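Local coordinates for hypothetical protein Atu2684 (Agrobacterium tumefaciens, PDB 2AXO) that is of unknown function but belongs to the DUF1223 family of the thioredoxin clan and carries a disulfide in a Cys-X-X-Cys arrangement, at residues S202-Q207 with V226-K231. Residues are numbered along the deposited sequence; the frame is centred on the assembly and turned at random.
Sequences SVYDVQ and VAKVKK
Two lysines, Lys228 from helix 223-229 and Lys231 just beyond it, reach to Tyr204, Asp205 and Gln207 on strand 196-212, which pairs antiparallel with strand 172-186. The backbones stay well apart, 9.4 Å between Asp205 CA and Lys228 CA at their closest, so long side chains make the contact. Lys228 NZ lies 2.9 Å from Asp205 OD2, a salt bridge, and gives a weak, long hydrogen bond to Gln207 OE1 at 3.4 Å. Asp205 chi1 (-172°) sets CG anti to the backbone N, and OD2 of that carboxylate meets the ammonium. Gln207 and Lys228 approach tip to tip. Lys228 also forms a cation-pi contact with Tyr178 of strand 172-186, so its charge has both acidic and aromatic partners. The Lys231 chain turns at chi3 (62°), which sets CE beside the Tyr204 ring, and NZ then lies over one face, 4.3 Å from the centroid and 27° off the normal, a cation-pi geometry. At the ring edge, Tyr204 OH sits 3.0 Å from Lys228 O, which accepts the backbone N-H of Lys231, and 3.7 Å from Lys231 CD. None of the five touching residues is fully buried, which suits a polar surface contact: a salt bridge and cation-pi pairing join a short helix and the residues after it to strand 196-212, itself paired with strand 172-186 and, at Val203, with Ser77 of strand 74-79.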
loop_
_atom_site.group_PDB
_atom_site.type_symbol
_atom_site.label_atom_id
_atom_site.label_comp_id
_atom_site.label_asym_id
_atom_site.label_seq_id
_atom_site.Cartn_x
_atom_site.Cartn_y
_atom_site.Cartn_z
ATOM N N SER A 202 14.044 7.015 11.999
ATOM C CA SER A 202 13.615 6.346 10.776
ATOM C C SER A 202 13.993 4.867 10.839
ATOM O O SER A 202 15.174 4.505 10.794
ATOM C CB SER A 202 14.271 6.999 9.553
ATOM O OG SER A 202 13.849 8.341 9.397
ATOM N N VAL A 203 12.976 4.017 10.947
ATOM C CA VAL A 203 13.174 2.575 11.038
ATOM C C VAL A 203 13.615 1.957 9.710
ATOM O O VAL A 203 12.994 2.187 8.675
ATOM C CB VAL A 203 11.872 1.898 11.513
ATOM C CG1 VAL A 203 12.043 0.386 11.570
ATOM C CG2 VAL A 203 11.487 2.439 12.889
ATOM N N TYR A 204 14.688 1.172 9.749
ATOM C CA TYR A 204 15.183 0.525 8.539
ATOM C C TYR A 204 15.147 -0.995 8.615
ATOM O O TYR A 204 15.452 -1.678 7.636
ATOM C CB TYR A 204 16.605 0.982 8.218
ATOM C CG TYR A 204 17.629 0.636 9.267
ATOM C CD1 TYR A 204 17.949 1.538 10.280
ATOM C CD2 TYR A 204 18.298 -0.585 9.234
ATOM C CE1 TYR A 204 18.918 1.237 11.232
ATOM C CE2 TYR A 204 19.265 -0.900 10.181
ATOM C CZ TYR A 204 19.574 0.017 11.175
ATOM O OH TYR A 204 20.550 -0.284 12.096
ATOM N N ASP A 205 14.799 -1.528 9.782
ATOM C CA ASP A 205 14.694 -2.971 9.953
ATOM C C ASP A 205 13.926 -3.297 11.221
ATOM O O ASP A 205 14.097 -2.646 12.249
ATOM C CB ASP A 205 16.076 -3.636 9.996
ATOM C CG ASP A 205 15.986 -5.155 9.983
ATOM O OD1 ASP A 205 15.172 -5.692 9.199
ATOM O OD2 ASP A 205 16.726 -5.816 10.748
ATOM N N VAL A 206 13.070 -4.309 11.128
ATOM C CA VAL A 206 12.252 -4.750 12.253
ATOM C C VAL A 206 12.371 -6.268 12.341
ATOM O O VAL A 206 12.247 -6.956 11.329
ATOM C CB VAL A 206 10.757 -4.394 12.035
ATOM C CG1 VAL A 206 9.930 -4.872 13.218
ATOM C CG2 VAL A 206 10.594 -2.891 11.832
ATOM N N GLN A 207 12.615 -6.795 13.535
ATOM C CA GLN A 207 12.735 -8.239 13.699
ATOM C C GLN A 207 12.256 -8.708 15.061
ATOM O O GLN A 207 12.347 -7.987 16.059
ATOM C CB GLN A 207 14.184 -8.688 13.490
ATOM C CG GLN A 207 15.177 -8.048 14.436
ATOM C CD GLN A 207 16.608 -8.472 14.154
ATOM O OE1 GLN A 207 17.045 -8.497 13.003
ATOM N NE2 GLN A 207 17.350 -8.785 15.207
ATOM N N VAL A 226 24.590 -5.139 18.141
ATOM C CA VAL A 226 25.209 -3.966 18.733
ATOM C C VAL A 226 25.567 -2.979 17.628
ATOM O O VAL A 226 25.287 -1.785 17.734
ATOM C CB VAL A 226 26.496 -4.342 19.502
ATOM C CG1 VAL A 226 27.198 -3.087 19.992
ATOM C CG2 VAL A 226 26.158 -5.255 20.671
ATOM N N ALA A 227 26.178 -3.486 16.562
ATOM C CA ALA A 227 26.571 -2.649 15.437
ATOM C C ALA A 227 25.371 -1.925 14.832
ATOM O O ALA A 227 25.466 -0.755 14.468
ATOM C CB ALA A 227 27.265 -3.497 14.369
ATOM N N LYS A 228 24.240 -2.617 14.725
ATOM C CA LYS A 228 23.049 -1.997 14.158
ATOM C C LYS A 228 22.484 -0.912 15.065
ATOM O O LYS A 228 22.128 0.166 14.597
ATOM C CB LYS A 228 21.975 -3.051 13.867
ATOM C CG LYS A 228 22.423 -4.100 12.865
ATOM C CD LYS A 228 21.259 -4.732 12.135
ATOM C CE LYS A 228 20.330 -5.485 13.056
ATOM N NZ LYS A 228 19.148 -5.962 12.281
ATOM N N VAL A 229 22.399 -1.184 16.363
ATOM C CA VAL A 229 21.872 -0.179 17.275
ATOM C C VAL A 229 22.770 1.061 17.237
ATOM O O VAL A 229 22.286 2.191 17.310
ATOM C CB VAL A 229 21.787 -0.711 18.728
ATOM C CG1 VAL A 229 21.155 0.334 19.627
ATOM C CG2 VAL A 229 20.974 -2.007 18.767
ATOM N N LYS A 230 24.077 0.847 17.103
ATOM C CA LYS A 230 25.037 1.944 17.056
ATOM C C LYS A 230 24.845 2.876 15.863
ATOM O O LYS A 230 25.360 3.992 15.859
ATOM C CB LYS A 230 26.463 1.383 17.058
ATOM C CG LYS A 230 26.918 0.871 18.408
ATOM C CD LYS A 230 27.074 2.015 19.396
ATOM C CE LYS A 230 27.483 1.504 20.768
ATOM N NZ LYS A 230 27.661 2.625 21.736
ATOM N N LYS A 231 24.116 2.419 14.848
ATOM C CA LYS A 231 23.859 3.244 13.667
ATOM C C LYS A 231 22.815 4.309 13.994
ATOM O O LYS A 231 22.552 5.205 13.195
ATOM C CB LYS A 231 23.350 2.385 12.500
ATOM C CG LYS A 231 24.422 1.554 11.806
ATOM C CD LYS A 231 23.820 0.636 10.740
ATOM C CE LYS A 231 23.124 1.416 9.631
ATOM N NZ LYS A 231 22.549 0.498 8.605
#